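Local coordinates for putative peptidyl-arginine deiminase family protein (PDB 6B10) that probably hydrolyses agmatine to N-carbamoylputrescine as an agmatine deiminase of the guanidine-modifying enzyme superfamily, a step towards putrescine in polyamine biosynthesis, at residues W16-Y21 with R328-R333; F284-N289 with D310-L315. One frame throughout, in Å; residues are numbered along the deposited sequence.

Interaction 1 (W16-Y21 with R328-R333)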
loop_
_atom_site.group_PDB
_atom_site.type_symbol
_atom_site.label_atom_id
_atom_site.label_comp_id
_atom_site.label_asym_id
_atom_site.label_seq_id
_atom_site.Cartn_x
_atom_site.Cartn_y
_atom_site.Cartn_z
ATOM N N TRP A 16 5.841 -0.884 -8.984
ATOM C CA TRP A 16 7.226 -0.696 -9.418
ATOM C C TRP A 16 7.413 0.216 -10.643
ATOM O O TRP A 16 8.545 0.483 -11.037
ATOM C CB TRP A 16 7.913 -2.047 -9.641
ATOM C CG TRP A 16 7.285 -2.902 -10.691
ATOM C CD1 TRP A 16 7.473 -2.816 -12.038
ATOM C CD2 TRP A 16 6.380 -3.988 -10.476
ATOM N NE1 TRP A 16 6.735 -3.781 -12.676
ATOM C CE2 TRP A 16 6.057 -4.516 -11.738
ATOM C CE3 TRP A 16 5.805 -4.561 -9.333
ATOM C CZ2 TRP A 16 5.181 -5.593 -11.896
ATOM C CZ3 TRP A 16 4.946 -5.630 -9.487
ATOM C CH2 TRP A 16 4.639 -6.135 -10.758
ATOM N N SER A 17 6.325 0.694 -11.242
ATOM C CA SER A 17 6.423 1.705 -12.302
ATOM C C SER A 17 6.960 3.015 -11.720
ATOM O O SER A 17 6.821 3.279 -10.512
ATOM C CB SER A 17 5.070 1.965 -12.958
ATOM O OG SER A 17 4.564 0.792 -13.550
ATOM N N GLU A 18 7.573 3.819 -12.586
ATOM C CA GLU A 18 8.250 5.042 -12.171
ATOM C C GLU A 18 7.271 6.015 -11.522
ATOM O O GLU A 18 6.135 6.164 -11.970
ATOM C CB GLU A 18 8.949 5.705 -13.367
ATOM C CG GLU A 18 9.921 6.810 -12.972
ATOM C CD GLU A 18 10.790 7.287 -14.132
ATOM O OE1 GLU A 18 10.361 7.171 -15.298
ATOM O OE2 GLU A 18 11.904 7.792 -13.877
ATOM N N GLN A 19 7.731 6.679 -10.471
ATOM C CA GLN A 19 6.887 7.538 -9.664
ATOM C C GLN A 19 7.440 8.955 -9.557
ATOM O O GLN A 19 8.630 9.191 -9.771
ATOM C CB GLN A 19 6.756 6.948 -8.253
ATOM C CG GLN A 19 6.085 5.582 -8.191
ATOM C CD GLN A 19 6.308 4.888 -6.853
ATOM O OE1 GLN A 19 6.257 5.526 -5.796
ATOM N NE2 GLN A 19 6.567 3.580 -6.891
ATOM N N GLU A 20 6.544 9.883 -9.226
ATOM C CA GLU A 20 6.910 11.276 -9.003
ATOM C C GLU A 20 6.979 11.558 -7.500
ATOM O O GLU A 20 7.914 12.201 -7.032
ATOM C CB GLU A 20 5.904 12.210 -9.689
ATOM C CG GLU A 20 6.381 13.649 -9.836
ATOM C CD GLU A 20 7.431 13.817 -10.918
ATOM O OE1 GLU A 20 7.146 13.484 -12.084
ATOM O OE2 GLU A 20 8.537 14.300 -10.603
ATOM N N TYR A 21 5.997 11.063 -6.747
ATOM C CA TYR A 21 5.952 11.260 -5.298
ATOM C C TYR A 21 5.594 9.988 -4.545
ATOM O O TYR A 21 4.840 9.151 -5.046
ATOM C CB TYR A 21 4.871 12.274 -4.935
ATOM C CG TYR A 21 5.161 13.719 -5.284
ATOM C CD1 TYR A 21 5.908 14.525 -4.433
ATOM C CD2 TYR A 21 4.644 14.292 -6.444
ATOM C CE1 TYR A 21 6.148 15.852 -4.732
ATOM C CE2 TYR A 21 4.886 15.620 -6.757
ATOM C CZ TYR A 21 5.634 16.394 -5.899
ATOM O OH TYR A 21 5.869 17.714 -6.208
ATOM N N ARG A 328 2.311 8.208 -6.325
ATOM C CA ARG A 328 1.802 9.023 -7.423
ATOM C C ARG A 328 2.791 8.846 -8.560
ATOM O O ARG A 328 3.973 9.159 -8.421
ATOM C CB ARG A 328 1.678 10.493 -7.011
ATOM C CG ARG A 328 1.298 11.428 -8.154
ATOM C CD ARG A 328 0.916 12.814 -7.654
ATOM N NE ARG A 328 0.957 13.798 -8.740
ATOM C CZ ARG A 328 -0.047 14.067 -9.575
ATOM N NH1 ARG A 328 -1.216 13.439 -9.475
ATOM N NH2 ARG A 328 0.120 14.978 -10.527
ATOM N N PHE A 329 2.310 8.312 -9.676
ATOM C CA PHE A 329 3.205 7.861 -10.733
ATOM C C PHE A 329 3.610 8.987 -11.670
ATOM O O PHE A 329 2.947 10.021 -11.739
ATOM C CB PHE A 329 2.599 6.662 -11.470
ATOM C CG PHE A 329 2.475 5.458 -10.588
ATOM C CD1 PHE A 329 3.520 4.553 -10.479
ATOM C CD2 PHE A 329 1.350 5.281 -9.790
ATOM C CE1 PHE A 329 3.434 3.470 -9.622
ATOM C CE2 PHE A 329 1.254 4.195 -8.936
ATOM C CZ PHE A 329 2.299 3.288 -8.856
ATOM N N LYS A 330 4.730 8.772 -12.351
ATOM C CA LYS A 330 5.311 9.744 -13.269
ATOM C C LYS A 330 4.772 9.523 -14.680
ATOM O O LYS A 330 4.650 8.386 -15.134
ATOM C CB LYS A 330 6.836 9.597 -13.277
ATOM C CG LYS A 330 7.592 10.670 -14.060
ATOM C CD LYS A 330 9.019 10.223 -14.332
ATOM C CE LYS A 330 9.782 11.206 -15.210
ATOM N NZ LYS A 330 10.298 12.373 -14.446
ATOM N N GLY A 331 4.459 10.616 -15.369
ATOM C CA GLY A 331 4.032 10.555 -16.766
ATOM C C GLY A 331 3.146 11.711 -17.163
ATOM O O GLY A 331 2.857 12.594 -16.351
ATOM N N LEU A 332 2.702 11.692 -18.416
ATOM C CA LEU A 332 1.822 12.727 -18.950
ATOM C C LEU A 332 0.512 12.745 -18.188
ATOM O O LEU A 332 -0.118 11.704 -17.995
ATOM C CB LEU A 332 1.540 12.491 -20.436
ATOM N N ARG A 333 0.123 13.930 -17.737
ATOM C CA ARG A 333 -1.159 14.142 -17.091
ATOM C C ARG A 333 -2.021 15.014 -18.000
ATOM O O ARG A 333 -3.246 14.980 -17.922
ATOM C CB ARG A 333 -0.955 14.836 -15.750
ATOM C CG ARG A 333 -0.150 14.025 -14.748
ATOM C CD ARG A 333 -1.036 13.120 -13.906
ATOM N NE ARG A 333 -0.252 12.238 -13.043
ATOM C CZ ARG A 333 -0.762 11.420 -12.125
ATOM N NH1 ARG A 333 -2.074 11.356 -11.914
ATOM N NH2 ARG A 333 0.050 10.657 -11.408
HETATM O O HOH W 1 4.828 5.718 -14.253
HETATM O O HOH W 2 4.852 13.188 -13.848
#
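The Phe329 ring presents its edge to the backbone of 16-21: the carbonyl oxygens Ser17 O and Glu18 O both lie near the ring plane, Glu18 O 3.4 Å from Phe329 CD1. Gln19 CG comes in obliquely on the same ring, near Phe329 CD1 and CE1, its chain running beside the ring in the same direction; Gln19 OE1 is hydrogen-bonded to Asn327 and Gln55. With chi1 at -65°, Phe329 CG stands beside its own backbone N, and the ring comes back to the two carbonyls although the bond to CB points away overall. Tyr21 and Arg328 also lie side by side; Arg328 CD reaches Tyr21 CD2 at 4.2 Å, and that ring carbon sits near the guanidinium plane. One guanidinium face of Arg328 carries Arg333 NH2, while NH1 of Arg328 stands over the centre of the Arg333 guanidinium, 3.2 Å above its plane. This pairing of like charges is probably tolerated because Glu135 forms salt bridges with both arginines and Asp95 with Arg333. Lys330 extends alongside Glu18 through its aliphatic part, CD to CD 3.4 Å. In the conformer given, Glu20 OE1 lies near Lys330 CG and is linked to Gly331 N by water 2, while OE2 forms a salt bridge with Lys56. Water 1 donates to Glu18 O and Lys330 O.

Arg328 O accepts from Glu20 N (2.8 Å) and Tyr21 N (3.2 Å), Arg328 N returns a bond to Tyr21 O, and Lys330 N donates to Glu18 O at 3.0 Å with a straight N-H...O angle of 180°. Two residues thus face Arg328, and the register slips by one between Gln19 and Tyr21: a classic beta bulge, where the C-terminal strand 326-329 pairs antiparallel with strand 19-25 at the border of a mixed four-stranded sheet.

Interaction 2 (F284-N289 with D310-L315); sequences FYKDKN and DARVFL
Asp310 OD2 is approached from both segments: Arg312 NH2 donates to it at 2.9 Å, and Lys286 NZ makes a long salt bridge to it at 3.8 Å. Arg312 NE bonds the other oxygen, Asp310 OD1, at 3.0 Å, so the guanidinium grips the carboxylate side-on. Both oxygens are met on the syn side, and both lie close to the guanidinium plane. The bend at chi3 (-63°) places NE for this grip, and a weak bond from Arg312 N to OD1 adds a backbone donor. Lys286 crosses Arg312 at about a right angle and lays CG over the centre of one guanidinium face, 3.6 Å above it. Its NZ comes within 3.5 Å of Arg312 NH2; the shared carboxylate would offset that repulsion.

On the apolar side, Leu315 CD1 approaches Tyr285 CE1 at 3.5 Å, with the two side chains roughly perpendicular, and Ala311 CB meets the same ring carbon at 3.8 Å. The Tyr285 hydroxyl is hydrogen-bonded to Thr269 O and Ser320 OG.

Ala311 N donates to Phe284 O at 2.8 Å, with an N-H...O angle of 170°. It closes the parallel bridge Phe284-Asp310, where neighbouring strands 279-284 and 305-310 end together on either side of helix 289-300 in sequence: a beta-alpha-beta crossover, with Asp287 OD1 capping Asn289 N at the helix start.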
loop_
_atom_site.group_PDB
_atom_site.type_symbol
_atom_site.label_atom_id
_atom_site.label_comp_id
_atom_site.label_asym_id
_atom_site.label_seq_id
_atom_site.Cartn_x
_atom_site.Cartn_y
_atom_site.Cartn_z
ATOM N N PHE A 284 10.999 -3.918 8.798
ATOM C CA PHE A 284 11.801 -4.738 9.701
ATOM C C PHE A 284 11.133 -4.682 11.074
ATOM O O PHE A 284 10.567 -3.652 11.462
ATOM C CB PHE A 284 13.235 -4.200 9.782
ATOM C CG PHE A 284 14.190 -4.776 8.752
ATOM C CD1 PHE A 284 13.740 -5.443 7.610
ATOM C CD2 PHE A 284 15.562 -4.622 8.924
ATOM C CE1 PHE A 284 14.641 -5.958 6.683
ATOM C CE2 PHE A 284 16.467 -5.129 7.999
ATOM C CZ PHE A 284 16.007 -5.796 6.875
ATOM N N TYR A 285 11.185 -5.795 11.797
ATOM C CA TYR A 285 10.551 -5.909 13.119
ATOM C C TYR A 285 11.529 -6.378 14.211
ATOM O O TYR A 285 11.113 -6.740 15.320
ATOM C CB TYR A 285 9.355 -6.856 13.022
ATOM C CG TYR A 285 8.306 -6.409 12.018
ATOM C CD1 TYR A 285 7.537 -5.263 12.245
ATOM C CD2 TYR A 285 8.069 -7.136 10.846
ATOM C CE1 TYR A 285 6.579 -4.843 11.331
ATOM C CE2 TYR A 285 7.109 -6.726 9.925
ATOM C CZ TYR A 285 6.360 -5.584 10.173
ATOM O OH TYR A 285 5.397 -5.172 9.265
ATOM N N LYS A 286 12.821 -6.352 13.892
ATOM C CA LYS A 286 13.890 -6.827 14.784
ATOM C C LYS A 286 13.728 -8.314 15.123
ATOM O O LYS A 286 13.735 -8.720 16.287
ATOM C CB LYS A 286 13.992 -5.957 16.047
ATOM C CG LYS A 286 14.154 -4.464 15.772
ATOM C CD LYS A 286 15.387 -4.169 14.927
ATOM C CE LYS A 286 15.631 -2.677 14.747
ATOM N NZ LYS A 286 15.861 -1.958 16.031
ATOM N N ASP A 287 13.600 -9.102 14.063
ATOM C CA ASP A 287 13.437 -10.545 14.130
ATOM C C ASP A 287 14.357 -11.117 13.068
ATOM O O ASP A 287 14.636 -10.451 12.075
ATOM C CB ASP A 287 11.973 -10.907 13.844
ATOM C CG ASP A 287 11.706 -12.403 13.871
ATOM O OD1 ASP A 287 12.078 -13.113 12.908
ATOM O OD2 ASP A 287 11.085 -12.865 14.841
ATOM N N LYS A 288 14.825 -12.344 13.270
ATOM C CA LYS A 288 15.749 -12.988 12.325
ATOM C C LYS A 288 15.194 -13.060 10.902
ATOM O O LYS A 288 15.958 -13.149 9.940
ATOM C CB LYS A 288 16.140 -14.394 12.801
ATOM C CG LYS A 288 14.994 -15.386 12.898
ATOM C CD LYS A 288 15.512 -16.786 13.208
ATOM C CE LYS A 288 14.383 -17.745 13.546
ATOM N NZ LYS A 288 13.479 -17.952 12.385
ATOM N N ASN A 289 13.870 -13.034 10.770
ATOM C CA ASN A 289 13.244 -13.095 9.457
ATOM C C ASN A 289 13.401 -11.821 8.630
ATOM O O ASN A 289 13.234 -11.872 7.418
ATOM C CB ASN A 289 11.769 -13.483 9.581
ATOM C CG ASN A 289 11.580 -14.927 10.011
ATOM O OD1 ASN A 289 12.536 -15.688 10.115
ATOM N ND2 ASN A 289 10.347 -15.307 10.262
ATOM N N ASP A 310 12.655 -0.039 10.312
ATOM C CA ASP A 310 12.021 -0.483 11.542
ATOM C C ASP A 310 10.572 -0.024 11.557
ATOM O O ASP A 310 10.305 1.172 11.577
ATOM C CB ASP A 310 12.798 0.097 12.732
ATOM C CG ASP A 310 12.285 -0.385 14.074
ATOM O OD1 ASP A 310 11.348 -1.203 14.134
ATOM O OD2 ASP A 310 12.838 0.068 15.094
ATOM N N ALA A 311 9.644 -0.972 11.530
ATOM C CA ALA A 311 8.214 -0.668 11.394
ATOM C C ALA A 311 7.394 -0.987 12.643
ATOM O O ALA A 311 6.166 -0.926 12.605
ATOM C CB ALA A 311 7.638 -1.415 10.200
ATOM N N ARG A 312 8.065 -1.304 13.743
ATOM C CA ARG A 312 7.386 -1.758 14.964
ATOM C C ARG A 312 6.373 -0.761 15.519
ATOM O O ARG A 312 5.276 -1.144 15.919
ATOM C CB ARG A 312 8.414 -2.087 16.047
ATOM C CG ARG A 312 9.228 -3.329 15.741
ATOM C CD ARG A 312 10.270 -3.560 16.807
ATOM N NE ARG A 312 11.226 -2.456 16.842
ATOM C CZ ARG A 312 12.069 -2.214 17.838
ATOM N NH1 ARG A 312 12.094 -2.998 18.905
ATOM N NH2 ARG A 312 12.898 -1.186 17.759
ATOM N N VAL A 313 6.737 0.515 15.530
ATOM C CA VAL A 313 5.884 1.540 16.129
ATOM C C VAL A 313 4.596 1.699 15.320
ATOM O O VAL A 313 3.512 1.850 15.894
ATOM C CB VAL A 313 6.617 2.890 16.255
ATOM C CG1 VAL A 313 5.739 3.911 16.967
ATOM C CG2 VAL A 313 7.920 2.715 17.015
ATOM N N PHE A 314 4.719 1.626 13.991
ATOM C CA PHE A 314 3.564 1.677 13.084
ATOM C C PHE A 314 2.480 0.670 13.473
ATOM O O PHE A 314 1.287 0.974 13.400
ATOM C CB PHE A 314 3.985 1.398 11.631
ATOM C CG PHE A 314 4.770 2.503 10.982
ATOM C CD1 PHE A 314 6.152 2.554 11.088
ATOM C CD2 PHE A 314 4.131 3.462 10.212
ATOM C CE1 PHE A 314 6.879 3.557 10.472
ATOM C CE2 PHE A 314 4.850 4.467 9.590
ATOM C CZ PHE A 314 6.227 4.515 9.720
ATOM N N LEU A 315 2.896 -0.529 13.876
ATOM C CA LEU A 315 1.958 -1.616 14.188
ATOM C C LEU A 315 1.023 -1.325 15.371
ATOM O O LEU A 315 -0.028 -1.964 15.499
ATOM C CB LEU A 315 2.709 -2.918 14.479
ATOM C CG LEU A 315 3.646 -3.525 13.431
ATOM C CD1 LEU A 315 4.267 -4.781 14.018
ATOM C CD2 LEU A 315 2.927 -3.840 12.125
#

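Interactions 1 and 2 are separate: their centres lie about 28 Å apart, their nearest atoms about 15 Å, and nothing touches. In sequence, interaction 2 is nested inside the span closed by interaction 1, whose segments stand 307 residues apart at their closest ends, against 21 for interaction 2. Interaction 1 pairs a strand near the N-terminus with the last strand of the chain, antiparallel; interaction 2 joins the ends of successive parallel strands. Their centres lie about 15 Å and 17 Å from the centre of the chain. The bound potassium ion sits at Phe91, Asp106 and Phe107, none of which belongs to either contact; the Arg328 side chain is about 14 Å from it.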